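Local coordinates for protein salmonella typhimurium DB7155 bacteriophage DET7 tailspike (Bacteriophage, PDB 2V5I) that probably binds and hydrolyses the O-antigen of Salmonella as the trimeric, beta-helical receptor-binding tailspike of bacteriophage Det7, at residues 215-220 against 228-233; 243-248 against 256-261. All coordinates share one frame; numbering follows the deposited sequence.

Overall arrangement
Both contacts lie buried inside the right-handed parallel beta-helix of the tailspike, in consecutive coils whose contact centres are about 5 Å apart. Each joins two faces across the interior: strands 216-218 and 244-246 are parallel neighbours on one face, 230-233 and 258-260 on another. Within these faces the backbones are probably hydrogen-bonded to one another, as in Val-230 O to Lys-259 N, 2.9 Å apart; across the interior both contacts are mainly apolar. Contact 1 pairs two valines and sets a phenylalanine edge against a backbone carbonyl. In contact 2 a single phenylalanine does the work, meeting two valines that flank the turn at Gly-247. Only contact 1 has another subunit touching its segments, at Tyr-216.

Contact 1: 215-220 against 228-233; sequences NYVIGG and SGVQFL
Val-217 and Val-230 share one rotamer, chi1 near 180° in both, yet offer different branches to each other: Val-217 touches with CG2, the methyl beside its backbone N, whereas Val-230 comes closest with CG1, the methyl anti to its backbone N. They reach tip to tip across the interior: Val-217 CG2 stands 3.6 Å from Val-230 CG1 and 4.0 Å from Val-230 CG2, so one methyl of the first residue meets both methyls of the second. Their CA atoms are 7.8 Å apart, a gap that the two short side chains bridge by themselves. At the other end, Phe-232 has CG beside its backbone N (chi1 -66°), and its ring presents an edge to the main chain of Asn-215. The carbonyl oxygen Asn-215 O lies near the ring plane, 3.6 Å from Phe-232 CE2. The amide end of Asn-215 is engaged differently: OD1 accepts from the backbone N of Cys-186, and ND2 donates to Cys-183 O and Asn-235 OD1.

The touching parts of 215-220 and 228-233 run 165° apart, nearly antiparallel, on two walls of one coil. Val-245 of the next coil packs on both Val-230 and Phe-232, while Phe-204 of strand 202-205 touches Asn-215 and Val-217. Asn-215 O probably gains a little from the slightly positive C-H edge of the ring, so the join rests on shape and weak electrostatics rather than on directed bonds.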
# COMPACT_ATOMS: atom_id res chain seq x y z
N ASN A 215 -15.08 6.62 -18.52
CA ASN A 215 -16.21 6.50 -17.58
C ASN A 215 -15.71 5.94 -16.25
O ASN A 215 -15.02 4.90 -16.24
CB ASN A 215 -17.27 5.52 -18.16
CG ASN A 215 -17.95 6.06 -19.43
OD1 ASN A 215 -18.16 7.27 -19.55
ND2 ASN A 215 -18.28 5.18 -20.36
N TYR A 216 -16.05 6.65 -15.17
CA TYR A 216 -15.55 6.30 -13.85
C TYR A 216 -16.59 6.37 -12.77
O TYR A 216 -17.55 7.15 -12.86
CB TYR A 216 -14.51 7.33 -13.37
CG TYR A 216 -13.19 7.39 -14.04
CD1 TYR A 216 -13.03 8.15 -15.18
CD2 TYR A 216 -12.13 6.68 -13.54
CE1 TYR A 216 -11.75 8.25 -15.82
CE2 TYR A 216 -10.84 6.75 -14.19
CZ TYR A 216 -10.71 7.55 -15.32
OH TYR A 216 -9.44 7.63 -15.92
N VAL A 217 -16.30 5.63 -11.68
CA VAL A 217 -16.92 5.79 -10.36
C VAL A 217 -15.76 6.13 -9.43
O VAL A 217 -14.74 5.43 -9.42
CB VAL A 217 -17.71 4.54 -9.88
CG1 VAL A 217 -18.42 4.88 -8.61
CG2 VAL A 217 -18.69 4.07 -11.00
N ILE A 218 -15.85 7.33 -8.82
CA ILE A 218 -14.77 7.88 -7.98
C ILE A 218 -15.35 8.20 -6.58
O ILE A 218 -16.26 9.01 -6.46
CB ILE A 218 -14.05 9.05 -8.58
CG1 ILE A 218 -13.53 8.68 -9.97
CG2 ILE A 218 -12.83 9.41 -7.72
CD1 ILE A 218 -12.98 9.94 -10.73
N GLY A 219 -14.81 7.58 -5.56
CA GLY A 219 -15.23 7.81 -4.21
C GLY A 219 -16.61 7.25 -3.86
O GLY A 219 -17.30 6.69 -4.71
N GLY A 220 -16.93 7.34 -2.59
CA GLY A 220 -18.28 7.03 -2.15
C GLY A 220 -18.53 5.53 -2.01
O GLY A 220 -17.59 4.76 -1.92
N SER A 228 -24.41 -6.35 -9.31
CA SER A 228 -23.11 -5.85 -8.91
C SER A 228 -23.14 -4.37 -8.60
O SER A 228 -24.00 -3.64 -9.10
CB SER A 228 -22.06 -6.23 -9.95
OG SER A 228 -21.92 -7.64 -10.01
N GLY A 229 -22.24 -3.94 -7.71
CA GLY A 229 -22.21 -2.56 -7.29
C GLY A 229 -21.95 -1.62 -8.44
O GLY A 229 -22.64 -0.64 -8.68
N VAL A 230 -20.80 -1.87 -9.10
CA VAL A 230 -20.41 -1.14 -10.29
C VAL A 230 -20.12 -2.13 -11.40
O VAL A 230 -19.43 -3.12 -11.19
CB VAL A 230 -19.09 -0.27 -10.08
CG1 VAL A 230 -18.72 0.51 -11.34
CG2 VAL A 230 -19.24 0.67 -8.91
N GLN A 231 -20.65 -1.88 -12.59
CA GLN A 231 -20.37 -2.77 -13.70
C GLN A 231 -20.16 -2.05 -15.02
O GLN A 231 -20.72 -1.00 -15.24
CB GLN A 231 -21.47 -3.80 -13.87
CG GLN A 231 -22.77 -3.27 -14.23
CD GLN A 231 -23.95 -4.32 -13.99
OE1 GLN A 231 -23.73 -5.46 -13.59
NE2 GLN A 231 -25.16 -3.90 -14.28
N PHE A 232 -19.25 -2.62 -15.84
CA PHE A 232 -18.94 -2.08 -17.18
C PHE A 232 -19.26 -3.09 -18.25
O PHE A 232 -18.99 -4.27 -18.05
CB PHE A 232 -17.40 -1.78 -17.23
CG PHE A 232 -16.98 -0.69 -16.31
CD1 PHE A 232 -16.67 -0.99 -14.98
CD2 PHE A 232 -16.90 0.59 -16.74
CE1 PHE A 232 -16.31 0.02 -14.11
CE2 PHE A 232 -16.52 1.64 -15.84
CZ PHE A 232 -16.21 1.28 -14.53
N LEU A 233 -19.74 -2.59 -19.40
CA LEU A 233 -19.99 -3.40 -20.61
C LEU A 233 -19.37 -2.69 -21.81
O LEU A 233 -19.69 -1.55 -22.10
CB LEU A 233 -21.50 -3.62 -20.87
CG LEU A 233 -22.29 -4.38 -19.84
CD1 LEU A 233 -22.78 -3.49 -18.74
CD2 LEU A 233 -23.47 -5.05 -20.51

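Contact 2: 243-248 against 256-261; sequences GGVIGV and SGFKTY
Val-245 and Phe-258 are the closest backbone positions of the two segments, their CA atoms 8.3 Å apart, a separation spanned by side chains. Strand 244-246 gives way to a turn at Gly-247, which, with phi 75°, lets the chain bend and bring Val-248 back against the same partner.

The ring of Phe-258 carries the whole contact. Its CG stands beside the backbone N and anti to the carbonyl carbon (chi1 -56°), which sends the ring across to the valines. In both valines CG1, the branch anti to the backbone N, makes the closest side-chain approach to it. Val-245 crosses the ring at a slant, with CG1 3.6 Å from Phe-258 CE1 and CG2 4.1 Å from Phe-258 CD1. Val-248 meets the neighbouring part of the rim, its CG1 lying in the ring plane at the edge, 3.8 Å from Phe-258 CE1. CE1 is thus touched by a methyl from each valine.

This is interior packing of a right-handed parallel beta-helix, the fold shared with the P22 tailspike: the side chains come from different faces of one coil and fill its centre. The coils on either side continue the packing. Phe-258 stacks on Phe-290 in one direction and touches Val-230 in the other, while Val-248 lies against Val-217. The main chain takes part as well, for the carbonyl oxygen Val-248 O approaches the ring obliquely, 3.6 Å from Phe-258 CZ.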
# COMPACT_ATOMS: atom_id res chain seq x y z
N GLY A 243 -10.49 5.03 -17.42
CA GLY A 243 -11.81 4.51 -17.03
C GLY A 243 -11.66 3.62 -15.81
O GLY A 243 -10.57 3.16 -15.52
N GLY A 244 -12.77 3.33 -15.14
CA GLY A 244 -12.78 2.38 -14.00
C GLY A 244 -13.30 2.92 -12.72
O GLY A 244 -14.24 3.73 -12.71
N VAL A 245 -12.70 2.43 -11.64
CA VAL A 245 -13.15 2.64 -10.25
C VAL A 245 -11.96 3.06 -9.41
O VAL A 245 -10.90 2.39 -9.46
CB VAL A 245 -13.73 1.30 -9.73
CG1 VAL A 245 -14.19 1.44 -8.32
CG2 VAL A 245 -14.89 0.86 -10.64
N ILE A 246 -12.07 4.22 -8.73
CA ILE A 246 -11.01 4.70 -7.82
C ILE A 246 -11.66 5.17 -6.52
O ILE A 246 -12.51 6.04 -6.53
CB ILE A 246 -10.23 5.89 -8.43
CG1 ILE A 246 -9.68 5.57 -9.82
CG2 ILE A 246 -9.04 6.24 -7.55
CD1 ILE A 246 -9.24 6.82 -10.59
N GLY A 247 -11.27 4.58 -5.41
CA GLY A 247 -11.75 5.05 -4.12
C GLY A 247 -13.17 4.71 -3.72
O GLY A 247 -13.77 5.42 -2.89
N VAL A 248 -13.71 3.60 -4.24
CA VAL A 248 -15.13 3.28 -4.01
C VAL A 248 -15.28 2.09 -3.05
O VAL A 248 -14.47 1.17 -3.08
CB VAL A 248 -15.81 2.89 -5.36
CG1 VAL A 248 -17.28 2.66 -5.21
CG2 VAL A 248 -15.56 3.97 -6.41
N SER A 256 -21.53 -9.10 -7.23
CA SER A 256 -20.14 -8.78 -6.94
C SER A 256 -20.01 -7.29 -6.67
O SER A 256 -20.82 -6.46 -7.11
CB SER A 256 -19.24 -9.16 -8.08
OG SER A 256 -19.25 -10.60 -8.24
N GLY A 257 -18.95 -6.93 -5.95
CA GLY A 257 -18.75 -5.49 -5.67
C GLY A 257 -18.58 -4.72 -6.99
O GLY A 257 -19.21 -3.71 -7.23
N PHE A 258 -17.59 -5.18 -7.76
CA PHE A 258 -17.16 -4.54 -8.95
C PHE A 258 -16.95 -5.59 -10.05
O PHE A 258 -16.30 -6.59 -9.81
CB PHE A 258 -15.80 -3.86 -8.68
CG PHE A 258 -15.85 -2.89 -7.52
CD1 PHE A 258 -16.34 -1.61 -7.66
CD2 PHE A 258 -15.49 -3.31 -6.21
CE1 PHE A 258 -16.43 -0.73 -6.57
CE2 PHE A 258 -15.56 -2.41 -5.10
CZ PHE A 258 -16.06 -1.16 -5.28
N LYS A 259 -17.53 -5.32 -11.21
CA LYS A 259 -17.62 -6.35 -12.27
C LYS A 259 -17.33 -5.81 -13.66
O LYS A 259 -17.94 -4.82 -14.07
CB LYS A 259 -19.01 -6.98 -12.23
CG LYS A 259 -19.32 -8.08 -13.29
CD LYS A 259 -20.81 -8.36 -13.33
CE LYS A 259 -21.17 -9.41 -14.34
NZ LYS A 259 -22.65 -9.72 -14.17
N THR A 260 -16.41 -6.49 -14.35
CA THR A 260 -16.30 -6.35 -15.79
C THR A 260 -17.09 -7.49 -16.45
O THR A 260 -16.79 -8.65 -16.23
CB THR A 260 -14.79 -6.42 -16.22
OG1 THR A 260 -14.17 -7.59 -15.72
CG2 THR A 260 -14.02 -5.24 -15.68
N TYR A 261 -18.09 -7.11 -17.26
CA TYR A 261 -18.94 -8.18 -17.83
C TYR A 261 -18.15 -9.13 -18.66
O TYR A 261 -17.16 -8.74 -19.34
CB TYR A 261 -20.04 -7.61 -18.74
CG TYR A 261 -21.39 -7.63 -18.15
CD1 TYR A 261 -21.71 -6.70 -17.19
CD2 TYR A 261 -22.33 -8.52 -18.57
CE1 TYR A 261 -22.96 -6.65 -16.64
CE2 TYR A 261 -23.62 -8.51 -18.01
CZ TYR A 261 -23.91 -7.57 -17.06
OH TYR A 261 -25.16 -7.49 -16.47